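Local atomic coordinates of hypothetical protein (Clostridium sporogenes ATCC 15579, PDB entry 4QRK), a protein that is of unknown function but is a putative cell adhesion protein built as a right-handed beta-helix. Residues A[40-44]-A[45-49]. Sequence-based numbering, arbitrary orientation.
Sequences GNEEK and LMKGK
With CG anti to the backbone N in both Glu42 (chi1 174°) and Lys47 (chi1 174°), and with bends at chi2 in the glutamate and at chi3 and chi4 in the lysine, the two side chains cross at about a right angle and join their charged ends. This happens at the turn linking strand 35-42 to strand 46-52, in a protein folded as a right-handed beta-helix; strand 46-52 runs antiparallel to strand 91-98, which separates the two in their shared sheet. Lys47 NZ donates to Glu42 OE1 at 2.6 Å, nearly along the C-O axis, in a short salt bridge. The root of the lysine packs against the carboxylate, Glu42 CD being 3.6 Å from Lys47 CB, and the long chain beyond it bends back to bring NZ to OE1. Strand 91-98 adds Asn96, whose OD1 accepts a weak hydrogen bond from Lys47 NZ.

Where the turn enters strand 46-52, Leu45 and Met46, a selenomethionine here, both face Val17 in a classic beta bulge. Their apolar side chains suit buried places: Leu45 packs on Val17, Pro19 and Ile101, while Met46 reaches Leu72 and Ile74 of the other sheet. Glutamate suits position 42 because its two oxygens divide the work, one for the salt bridge and one for the turn's backbone: Lys44 N donates to Glu42 OE2 at 2.9 Å, reaching its anti side 30° out of the carboxylate plane.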
ATOM      1  N   GLY A  40      -6.916  -8.515  -2.349  1.00 23.59           N
ATOM      2  CA  GLY A  40      -7.699  -9.392  -1.492  1.00 21.62           C
ATOM      3  C   GLY A  40      -7.709 -10.838  -2.033  1.00 27.81           C
ATOM      4  O   GLY A  40      -6.718 -11.327  -2.605  1.00 30.22           O
ATOM      5  N   ASN A  41      -8.842 -11.503  -1.835  1.00 30.14           N
ATOM      6  CA  ASN A  41      -9.089 -12.886  -2.297  1.00 27.51           C
ATOM      7  C   ASN A  41      -8.328 -13.982  -1.546  1.00 31.81           C
ATOM      8  O   ASN A  41      -7.811 -14.911  -2.164  1.00 41.85           O
ATOM      9  CB  ASN A  41      -8.834 -12.995  -3.828  1.00 24.13           C
ATOM     10  CG  ASN A  41      -9.823 -13.965  -4.519  1.00 43.90           C
ATOM     11  OD1 ASN A  41     -10.928 -14.179  -4.036  1.00 40.03           O
ATOM     12  ND2 ASN A  41      -9.412 -14.544  -5.638  1.00 43.03           N
ATOM     13  N   GLU A  42      -8.211 -13.863  -0.220  1.00 31.32           N
ATOM     14  CA  GLU A  42      -7.588 -14.928   0.567  1.00 28.51           C
ATOM     15  C   GLU A  42      -8.513 -15.306   1.712  1.00 33.23           C
ATOM     16  O   GLU A  42      -9.065 -14.422   2.371  1.00 31.12           O
ATOM     17  CB  GLU A  42      -6.249 -14.465   1.135  1.00 29.13           C
ATOM     18  CG  GLU A  42      -5.594 -15.467   2.088  1.00 29.03           C
ATOM     19  CD  GLU A  42      -5.541 -16.908   1.509  1.00 50.40           C
ATOM     20  OE1 GLU A  42      -5.348 -17.063   0.286  1.00 41.82           O
ATOM     21  OE2 GLU A  42      -5.703 -17.890   2.273  1.00 38.39           O
ATOM     22  N   GLU A  43      -8.637 -16.607   1.988  1.00 32.14           N
ATOM     23  CA  GLU A  43      -9.465 -17.086   3.109  1.00 35.13           C
ATOM     24  C   GLU A  43      -8.796 -17.021   4.482  1.00 33.36           C
ATOM     25  O   GLU A  43      -9.429 -16.690   5.504  1.00 34.68           O
ATOM     26  CB  GLU A  43      -9.909 -18.528   2.844  1.00 41.80           C
ATOM     27  CG  GLU A  43     -10.973 -18.648   1.766  1.00 68.28           C
ATOM     28  CD  GLU A  43     -12.391 -18.430   2.299  1.00 92.93           C
ATOM     29  OE1 GLU A  43     -12.849 -17.260   2.363  1.00 93.83           O
ATOM     30  OE2 GLU A  43     -13.049 -19.442   2.649  1.00104.36           O
ATOM     31  N   LYS A  44      -7.519 -17.364   4.516  1.00 28.15           N
ATOM     32  CA  LYS A  44      -6.739 -17.285   5.749  1.00 27.49           C
ATOM     33  C   LYS A  44      -6.328 -15.810   5.940  1.00 28.97           C
ATOM     34  O   LYS A  44      -6.926 -14.933   5.351  1.00 32.28           O
ATOM     35  CB  LYS A  44      -5.516 -18.218   5.683  1.00 28.46           C
ATOM     36  CG  LYS A  44      -5.821 -19.733   5.377  1.00 33.46           C
ATOM     37  CD  LYS A  44      -6.851 -20.329   6.333  1.00 50.15           C
ATOM     38  CE  LYS A  44      -7.164 -21.811   5.992  1.00 52.29           C
ATOM     39  NZ  LYS A  44      -5.904 -22.591   5.717  1.00 54.92           N
ATOM     40  N   LEU A  45      -5.331 -15.526   6.768  1.00 31.54           N
ATOM     41  CA  LEU A  45      -4.967 -14.137   7.030  1.00 25.16           C
ATOM     42  C   LEU A  45      -4.279 -13.493   5.815  1.00 30.49           C
ATOM     43  O   LEU A  45      -4.633 -12.380   5.387  1.00 30.12           O
ATOM     44  CB  LEU A  45      -4.069 -14.062   8.259  1.00 37.24           C
ATOM     45  CG  LEU A  45      -3.989 -12.685   8.919  1.00 49.21           C
ATOM     46  CD1 LEU A  45      -5.101 -12.541   9.913  1.00 56.84           C
ATOM     47  CD2 LEU A  45      -2.652 -12.467   9.599  1.00 55.45           C
HETATM   48  N   MSE A  46      -3.307 -14.222   5.275  1.00 30.74           N
HETATM   49  CA  MSE A  46      -2.487 -13.783   4.165  1.00 31.28           C
HETATM   50  C   MSE A  46      -1.917 -15.001   3.454  1.00 30.41           C
HETATM   51  O   MSE A  46      -1.607 -16.009   4.105  1.00 29.17           O
HETATM   52  CB  MSE A  46      -1.331 -12.935   4.708  1.00 31.25           C
HETATM   53  CG  MSE A  46      -0.350 -12.432   3.676  1.00 46.49           C
HETATM   54 SE   MSE A  46       1.317 -13.474   3.541  0.75 54.23          SE
HETATM   55  CE  MSE A  46       2.040 -12.661   1.984  1.00 84.25           C
ATOM     56  N   LYS A  47      -1.774 -14.905   2.128  1.00 21.44           N
ATOM     57  CA  LYS A  47      -1.068 -15.884   1.341  1.00 25.88           C
ATOM     58  C   LYS A  47      -0.181 -15.087   0.425  1.00 27.12           C
ATOM     59  O   LYS A  47      -0.587 -14.064  -0.143  1.00 25.43           O
ATOM     60  CB  LYS A  47      -2.038 -16.748   0.532  1.00 29.47           C
ATOM     61  CG  LYS A  47      -1.325 -17.694  -0.435  1.00 39.34           C
ATOM     62  CD  LYS A  47      -2.259 -18.510  -1.310  1.00 56.32           C
ATOM     63  CE  LYS A  47      -2.931 -17.686  -2.406  1.00 54.10           C
ATOM     64  NZ  LYS A  47      -4.406 -17.423  -2.134  1.00 48.61           N
ATOM     65  N   GLY A  48       1.043 -15.535   0.265  1.00 29.00           N
ATOM     66  CA  GLY A  48       1.939 -14.840  -0.627  1.00 27.69           C
ATOM     67  C   GLY A  48       2.788 -15.777  -1.439  1.00 24.31           C
ATOM     68  O   GLY A  48       3.159 -16.860  -0.974  1.00 24.83           O
ATOM     69  N   LYS A  49       3.083 -15.359  -2.664  1.00 24.31           N
ATOM     70  CA  LYS A  49       4.094 -16.004  -3.492  1.00 24.23           C
ATOM     71  C   LYS A  49       5.268 -15.036  -3.722  1.00 23.04           C
ATOM     72  O   LYS A  49       5.077 -13.900  -4.172  1.00 24.62           O
ATOM     73  CB  LYS A  49       3.485 -16.414  -4.837  1.00 24.62           C
ATOM     74  CG  LYS A  49       4.459 -17.220  -5.704  1.00 35.37           C
ATOM     75  CD  LYS A  49       3.875 -17.497  -7.073  1.00 47.83           C
ATOM     76  CE  LYS A  49       4.819 -18.318  -7.927  1.00 39.35           C
ATOM     77  NZ  LYS A  49       4.295 -18.524  -9.302  1.00 51.49           N
TER